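Local structure of laminin subunit ALPHA-1 (Mus musculus, 2JD4) at residues Q75-R80 with G159-S164; R278-G283 with L299-N304. The protein forms part of the basement membrane protein laminin-111, and its C-terminal pair of LG domains probably anchors laminin to the cell surface. The protein carries 4 engineered substitutions. All coordinates share one frame; numbering follows the deposited sequence.

Contact 1. Residues Q75-R80 with G159-S164; sequences QLQEGR and GTITHS
Gln75 reaches from strand 71-77 to the loop 159-164 and donates a hydrogen bond from its amide NE2 to the backbone oxygen of Ile161, with NE2 and O 2.8 Å apart. The bond is moderately bent, 142° at the hydrogen, and the donor approaches from above the carbonyl plane, about 40° out of it. A chi1 of -61° puts CG beside the backbone N, and the extended chain beyond it carries NE2 to the Ile161 carbonyl. NE2 also donates to the carbonyl of Ile158, just before the loop segment, so one buried amide nitrogen holds two backbone oxygens. Replacing Gln75 by alanine removes the amide, which would probably leave the carbonyls of Ile158 and Ile161 without this donor and the loop less firmly tied to the strand.

The tight part lies around Ile161, the centre of an inverse gamma turn. Its CB packs 3.8 Å from Gln75 NE2, while CG2, anti to its backbone N, comes 3.7 Å from the carbonyl oxygen of Leu76. The looser side is formed by Gln77, which is partly exposed to solvent: its side chain crosses that of Ile161 at about a right angle, and OE1 stays 4.1 Å from Ile161 CG1, a loose approach with no bond between them. Beyond it, the type I' turn Gln77-Arg80 closes the hairpin 71-77/80-86, part of a beta sheet of the first laminin G domain; the loop packing against it connects strands 143-146 and 167-174.

Chemically, then, one side-chain amide supplies the directional tie, and the branched side chain of Ile161 packs alongside. The bonds probably help to hold the course of the loop whatever its side chains, since they use only its backbone oxygens.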
ATOM      1  N   GLN A  75      -2.412   8.957 -14.128  1.00 19.91           N
ATOM      2  CA  GLN A  75      -1.998   7.757 -13.402  1.00 17.08           C
ATOM      3  C   GLN A  75      -0.500   7.757 -13.141  1.00 18.70           C
ATOM      4  O   GLN A  75       0.270   8.368 -13.883  1.00 20.36           O
ATOM      5  CB  GLN A  75      -2.358   6.505 -14.214  1.00 18.49           C
ATOM      6  CG  GLN A  75      -3.839   6.324 -14.484  1.00 16.59           C
ATOM      7  CD  GLN A  75      -4.109   5.420 -15.684  1.00 22.77           C
ATOM      8  OE1 GLN A  75      -3.667   5.707 -16.792  1.00 22.23           O
ATOM      9  NE2 GLN A  75      -4.839   4.330 -15.464  1.00 20.43           N
ATOM     10  N   LEU A  76      -0.093   7.078 -12.074  1.00 21.14           N
ATOM     11  CA  LEU A  76       1.317   6.963 -11.737  1.00 18.48           C
ATOM     12  C   LEU A  76       1.713   5.541 -12.116  1.00 20.26           C
ATOM     13  O   LEU A  76       0.958   4.601 -11.870  1.00 19.81           O
ATOM     14  CB  LEU A  76       1.544   7.158 -10.240  1.00 18.43           C
ATOM     15  CG  LEU A  76       3.017   7.193  -9.819  1.00 19.63           C
ATOM     16  CD1 LEU A  76       3.634   8.528 -10.260  1.00 17.40           C
ATOM     17  CD2 LEU A  76       3.131   7.031  -8.304  1.00 23.07           C
ATOM     18  N   GLN A  77       2.886   5.389 -12.722  1.00 19.48           N
ATOM     19  CA  GLN A  77       3.374   4.074 -13.128  1.00 22.47           C
ATOM     20  C   GLN A  77       4.892   4.050 -13.049  1.00 23.25           C
ATOM     21  O   GLN A  77       5.573   4.916 -13.609  1.00 23.51           O
ATOM     22  CB  GLN A  77       2.924   3.749 -14.551  1.00 23.99           C
ATOM     23  CG  GLN A  77       3.428   2.402 -15.055  1.00 29.44           C
ATOM     24  CD  GLN A  77       2.988   2.104 -16.476  1.00 35.75           C
ATOM     25  OE1 GLN A  77       1.846   1.721 -16.718  1.00 35.13           O
ATOM     26  NE2 GLN A  77       3.897   2.292 -17.426  1.00 41.31           N
ATOM     27  N   GLU A  78       5.420   3.054 -12.344  1.00 23.15           N
ATOM     28  CA  GLU A  78       6.859   2.929 -12.159  1.00 24.24           C
ATOM     29  C   GLU A  78       7.414   4.225 -11.584  1.00 22.48           C
ATOM     30  O   GLU A  78       8.506   4.664 -11.942  1.00 21.62           O
ATOM     31  CB  GLU A  78       7.551   2.590 -13.487  1.00 28.94           C
ATOM     32  CG  GLU A  78       7.113   1.247 -14.080  1.00 37.22           C
ATOM     33  CD  GLU A  78       7.830   0.908 -15.383  1.00 43.47           C
ATOM     34  OE1 GLU A  78       7.779   1.722 -16.329  1.00 47.31           O
ATOM     35  OE2 GLU A  78       8.440  -0.179 -15.461  1.00 46.00           O
ATOM     36  N   GLY A  79       6.639   4.842 -10.696  1.00 22.98           N
ATOM     37  CA  GLY A  79       7.070   6.068 -10.054  1.00 20.60           C
ATOM     38  C   GLY A  79       6.958   7.339 -10.875  1.00 23.18           C
ATOM     39  O   GLY A  79       7.326   8.408 -10.387  1.00 25.63           O
ATOM     40  N   ARG A  80       6.448   7.243 -12.103  1.00 22.52           N
ATOM     41  CA  ARG A  80       6.317   8.421 -12.964  1.00 23.67           C
ATOM     42  C   ARG A  80       4.892   8.690 -13.451  1.00 20.77           C
ATOM     43  O   ARG A  80       4.067   7.780 -13.543  1.00 18.03           O
ATOM     44  CB  ARG A  80       7.269   8.303 -14.158  1.00 26.84           C
ATOM     45  CG  ARG A  80       8.741   8.347 -13.759  1.00 32.93           C
ATOM     46  CD  ARG A  80       9.657   8.492 -14.971  1.00 36.93           C
ATOM     47  NE  ARG A  80      11.027   8.829 -14.577  1.00 42.66           N
ATOM     48  CZ  ARG A  80      11.853   8.006 -13.936  1.00 43.45           C
ATOM     49  NH1 ARG A  80      11.462   6.783 -13.608  1.00 46.54           N
ATOM     50  NH2 ARG A  80      13.071   8.413 -13.607  1.00 44.02           N
ATOM     51  N   GLY A 159      -5.954   1.072 -19.267  1.00 23.15           N
ATOM     52  CA  GLY A 159      -4.978   0.111 -18.781  1.00 19.37           C
ATOM     53  C   GLY A 159      -5.329  -0.617 -17.498  1.00 21.13           C
ATOM     54  O   GLY A 159      -6.489  -0.648 -17.078  1.00 20.87           O
ATOM     55  N   THR A 160      -4.315  -1.205 -16.870  1.00 20.40           N
ATOM     56  CA  THR A 160      -4.510  -1.960 -15.638  1.00 20.91           C
ATOM     57  C   THR A 160      -4.329  -1.128 -14.370  1.00 18.45           C
ATOM     58  O   THR A 160      -4.651  -1.604 -13.282  1.00 17.55           O
ATOM     59  CB  THR A 160      -3.533  -3.147 -15.541  1.00 26.14           C
ATOM     60  OG1 THR A 160      -2.189  -2.651 -15.561  1.00 28.13           O
ATOM     61  CG2 THR A 160      -3.737  -4.110 -16.706  1.00 30.21           C
ATOM     62  N   ILE A 161      -3.811   0.091 -14.502  1.00 18.04           N
ATOM     63  CA  ILE A 161      -3.596   0.941 -13.327  1.00 19.05           C
ATOM     64  C   ILE A 161      -4.891   1.647 -12.930  1.00 18.95           C
ATOM     65  O   ILE A 161      -5.042   2.859 -13.106  1.00 18.40           O
ATOM     66  CB  ILE A 161      -2.490   1.999 -13.572  1.00 20.04           C
ATOM     67  CG1 ILE A 161      -1.200   1.320 -14.044  1.00 20.69           C
ATOM     68  CG2 ILE A 161      -2.188   2.762 -12.268  1.00 19.84           C
ATOM     69  CD1 ILE A 161      -0.643   0.298 -13.079  1.00 29.77           C
ATOM     70  N   THR A 162      -5.825   0.873 -12.393  1.00 20.23           N
ATOM     71  CA  THR A 162      -7.108   1.413 -11.979  1.00 22.04           C
ATOM     72  C   THR A 162      -7.322   1.325 -10.468  1.00 22.25           C
ATOM     73  O   THR A 162      -8.399   1.670  -9.978  1.00 20.65           O
ATOM     74  CB  THR A 162      -8.266   0.697 -12.700  1.00 22.26           C
ATOM     75  OG1 THR A 162      -8.155  -0.716 -12.497  1.00 23.84           O
ATOM     76  CG2 THR A 162      -8.223   0.995 -14.205  1.00 22.22           C
ATOM     77  N   HIS A 163      -6.307   0.859  -9.735  1.00 20.55           N
ATOM     78  CA  HIS A 163      -6.405   0.773  -8.274  1.00 19.59           C
ATOM     79  C   HIS A 163      -6.090   2.139  -7.667  1.00 18.08           C
ATOM     80  O   HIS A 163      -5.507   2.998  -8.323  1.00 15.99           O
ATOM     81  CB  HIS A 163      -5.444  -0.284  -7.699  1.00 20.92           C
ATOM     82  CG  HIS A 163      -4.022  -0.127  -8.143  1.00 19.34           C
ATOM     83  ND1 HIS A 163      -3.580  -0.544  -9.380  1.00 22.12           N
ATOM     84  CD2 HIS A 163      -2.947   0.411  -7.521  1.00 21.24           C
ATOM     85  CE1 HIS A 163      -2.295  -0.270  -9.502  1.00 21.41           C
ATOM     86  NE2 HIS A 163      -1.885   0.311  -8.387  1.00 19.27           N
ATOM     87  N   SER A 164      -6.478   2.330  -6.410  1.00 18.36           N
ATOM     88  CA  SER A 164      -6.252   3.591  -5.704  1.00 18.04           C
ATOM     89  C   SER A 164      -4.778   3.893  -5.416  1.00 16.34           C
ATOM     90  O   SER A 164      -4.028   3.022  -4.979  1.00 16.70           O
ATOM     91  CB  SER A 164      -7.035   3.579  -4.389  1.00 17.56           C
ATOM     92  OG  SER A 164      -6.785   4.751  -3.645  1.00 15.13           O
TER

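Contact 2. Residues R278-G283 with L299-N304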
ATOM      1  N   ARG A 278      16.188  -5.054  24.176  1.00 46.54           N
ATOM      2  CA  ARG A 278      15.445  -3.987  23.514  1.00 44.44           C
ATOM      3  C   ARG A 278      15.986  -3.619  22.132  1.00 40.35           C
ATOM      4  O   ARG A 278      15.512  -2.671  21.506  1.00 39.77           O
ATOM      5  CB  ARG A 278      15.429  -2.751  24.415  1.00 44.80           C
ATOM      6  CG  ARG A 278      16.805  -2.339  24.917  1.00 50.62           C
ATOM      7  CD  ARG A 278      17.607  -1.606  23.857  1.00 52.81           C
ATOM      8  NE  ARG A 278      19.024  -1.523  24.200  1.00 60.01           N
ATOM      9  CZ  ARG A 278      19.499  -1.007  25.331  1.00 64.16           C
ATOM     10  NH1 ARG A 278      18.670  -0.520  26.245  1.00 63.91           N
ATOM     11  NH2 ARG A 278      20.807  -0.977  25.546  1.00 64.87           N
ATOM     12  N   ALA A 279      16.965  -4.379  21.653  1.00 36.75           N
ATOM     13  CA  ALA A 279      17.577  -4.110  20.355  1.00 35.36           C
ATOM     14  C   ALA A 279      16.583  -3.962  19.207  1.00 34.73           C
ATOM     15  O   ALA A 279      16.684  -3.029  18.406  1.00 34.58           O
ATOM     16  CB  ALA A 279      18.584  -5.202  20.022  1.00 36.77           C
ATOM     17  N   LEU A 280      15.619  -4.874  19.126  1.00 34.12           N
ATOM     18  CA  LEU A 280      14.639  -4.841  18.043  1.00 32.74           C
ATOM     19  C   LEU A 280      13.500  -3.834  18.197  1.00 31.00           C
ATOM     20  O   LEU A 280      12.854  -3.481  17.209  1.00 31.98           O
ATOM     21  CB  LEU A 280      14.064  -6.245  17.816  1.00 33.02           C
ATOM     22  CG  LEU A 280      15.066  -7.310  17.356  1.00 30.77           C
ATOM     23  CD1 LEU A 280      14.347  -8.632  17.130  1.00 33.25           C
ATOM     24  CD2 LEU A 280      15.751  -6.862  16.075  1.00 30.38           C
ATOM     25  N   CYS A 281      13.242  -3.370  19.416  1.00 28.24           N
ATOM     26  CA  CYS A 281      12.170  -2.398  19.612  1.00 28.50           C
ATOM     27  C   CYS A 281      12.743  -0.988  19.735  1.00 27.70           C
ATOM     28  O   CYS A 281      12.234  -0.155  20.492  1.00 26.31           O
ATOM     29  CB  CYS A 281      11.328  -2.760  20.846  1.00 25.25           C
ATOM     30  SG  CYS A 281      12.155  -2.672  22.468  1.00 29.69           S
ATOM     31  N   ASP A 282      13.797  -0.727  18.964  1.00 27.02           N
ATOM     32  CA  ASP A 282      14.460   0.572  18.974  1.00 26.93           C
ATOM     33  C   ASP A 282      13.825   1.597  18.034  1.00 25.78           C
ATOM     34  O   ASP A 282      14.293   2.733  17.932  1.00 26.57           O
ATOM     35  CB  ASP A 282      15.956   0.407  18.653  1.00 26.35           C
ATOM     36  CG  ASP A 282      16.214  -0.158  17.255  1.00 29.73           C
ATOM     37  OD1 ASP A 282      15.263  -0.635  16.597  1.00 29.77           O
ATOM     38  OD2 ASP A 282      17.388  -0.133  16.823  1.00 25.07           O
ATOM     39  N   GLY A 283      12.757   1.203  17.348  1.00 24.26           N
ATOM     40  CA  GLY A 283      12.085   2.131  16.450  1.00 25.78           C
ATOM     41  C   GLY A 283      12.744   2.311  15.094  1.00 26.68           C
ATOM     42  O   GLY A 283      12.287   3.110  14.274  1.00 30.29           O
ATOM     43  N   LEU A 299      16.283 -18.621   9.367  1.00 32.34           N
ATOM     44  CA  LEU A 299      15.804 -17.306   9.790  1.00 30.89           C
ATOM     45  C   LEU A 299      16.993 -16.349   9.836  1.00 31.09           C
ATOM     46  O   LEU A 299      18.006 -16.629  10.481  1.00 32.36           O
ATOM     47  CB  LEU A 299      15.159 -17.377  11.181  1.00 28.12           C
ATOM     48  CG  LEU A 299      14.790 -16.013  11.786  1.00 28.43           C
ATOM     49  CD1 LEU A 299      13.834 -15.279  10.856  1.00 23.32           C
ATOM     50  CD2 LEU A 299      14.172 -16.197  13.165  1.00 27.11           C
ATOM     51  N   THR A 300      16.871 -15.219   9.149  1.00 29.47           N
ATOM     52  CA  THR A 300      17.944 -14.237   9.115  1.00 28.78           C
ATOM     53  C   THR A 300      17.418 -12.852   9.488  1.00 29.06           C
ATOM     54  O   THR A 300      16.499 -12.333   8.846  1.00 28.06           O
ATOM     55  CB  THR A 300      18.570 -14.176   7.712  1.00 28.58           C
ATOM     56  OG1 THR A 300      18.958 -15.494   7.304  1.00 31.62           O
ATOM     57  CG2 THR A 300      19.793 -13.271   7.712  1.00 30.65           C
ATOM     58  N   VAL A 301      17.987 -12.272  10.540  1.00 28.82           N
ATOM     59  CA  VAL A 301      17.587 -10.943  10.996  1.00 29.74           C
ATOM     60  C   VAL A 301      18.808 -10.028  10.978  1.00 32.82           C
ATOM     61  O   VAL A 301      19.830 -10.323  11.611  1.00 32.42           O
ATOM     62  CB  VAL A 301      17.016 -10.980  12.428  1.00 27.62           C
ATOM     63  CG1 VAL A 301      16.546  -9.592  12.829  1.00 23.44           C
ATOM     64  CG2 VAL A 301      15.859 -11.971  12.503  1.00 26.69           C
ATOM     65  N   ASP A 302      18.696  -8.923  10.246  1.00 31.29           N
ATOM     66  CA  ASP A 302      19.790  -7.972  10.113  1.00 30.56           C
ATOM     67  C   ASP A 302      21.086  -8.674   9.701  1.00 31.50           C
ATOM     68  O   ASP A 302      22.172  -8.311  10.153  1.00 29.93           O
ATOM     69  CB  ASP A 302      20.006  -7.199  11.421  1.00 30.27           C
ATOM     70  CG  ASP A 302      18.835  -6.292  11.765  1.00 35.28           C
ATOM     71  OD1 ASP A 302      18.173  -5.796  10.824  1.00 31.84           O
ATOM     72  OD2 ASP A 302      18.585  -6.065  12.970  1.00 35.09           O
ATOM     73  N   GLY A 303      20.964  -9.683   8.845  1.00 33.35           N
ATOM     74  CA  GLY A 303      22.137 -10.403   8.379  1.00 35.28           C
ATOM     75  C   GLY A 303      22.563 -11.594   9.223  1.00 37.60           C
ATOM     76  O   GLY A 303      23.394 -12.391   8.789  1.00 37.85           O
ATOM     77  N   ASN A 304      22.000 -11.719  10.422  1.00 37.35           N
ATOM     78  CA  ASN A 304      22.327 -12.822  11.323  1.00 39.55           C
ATOM     79  C   ASN A 304      21.414 -14.018  11.054  1.00 41.25           C
ATOM     80  O   ASN A 304      20.193 -13.917  11.180  1.00 42.04           O
ATOM     81  CB  ASN A 304      22.172 -12.359  12.771  1.00 38.44           C
ATOM     82  CG  ASN A 304      22.975 -11.105  13.067  1.00 42.08           C
ATOM     83  OD1 ASN A 304      24.200 -11.151  13.181  1.00 40.30           O
ATOM     84  ND2 ASN A 304      22.286  -9.974  13.176  1.00 40.35           N
TER
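Leu280 meets Val301 and Asp302 through the last atom of one branch. CB starts from the loop 278-283 and has no partner on strand 296-301. At CG, which stands anti to the carbonyl carbon (chi1 -63°), the nearest atom of Val301 is still 5.3 Å away, measured to CG1. The two methyls then divide: CD1 remains 4.9 Å from Val301 CG1, whereas CD2 closes to 4.3 Å from the same CG1, a loose apolar contact. CD2 also lies 4.3 Å from OD2 of Asp302, a distant approach and not a bond. The Leu280 side chain also touches Val257 of strand 256-262 and His286 of strand 286-293.

The polar end of Asp302 is occupied by other partners: OD2 pairs with ND1 of His286 and OD1 with the backbone N of Thr287. NE2 of His286 is in turn bonded to OD1 of Asp282, so this imidazole links the two segments and, held between two carboxylates, probably favours its charged form.

Val301 O accepts from Asn304 N at 2.8 Å and from Asn304 ND2 at 2.9 Å, the latter in the carbonyl plane. Paired backbone bonds between Val301 and Asn304 close a type I' turn, the tight connection of a two-residue beta hairpin, here at the end of strands 296-301 and 304-308 of a laminin G beta sandwich, beside the loop that Cys281 joins to Cys9 by a disulfide.

Overall arrangement
The two contacts belong to different laminin G domains, on opposite sides of the chain's centre; their centres are 34 Å apart and their nearest atoms about 25 Å, so they do not touch. In each, a strand ending in a type I' turn meets a loop. Both mix interior and surface: contact 1 is partly buried, with Gln75 and Leu76 inside and Gln77 and Ile161 partly exposed, whereas contact 2 is mostly buried, with Asp302 at the surface. Contact 1 covers 198 Å² against 70 Å² and combines a direct polar tie with aliphatic packing. Contact 2 touches directly through two apolar residues and an aspartate, its polar linkage passing through a histidine outside both segments.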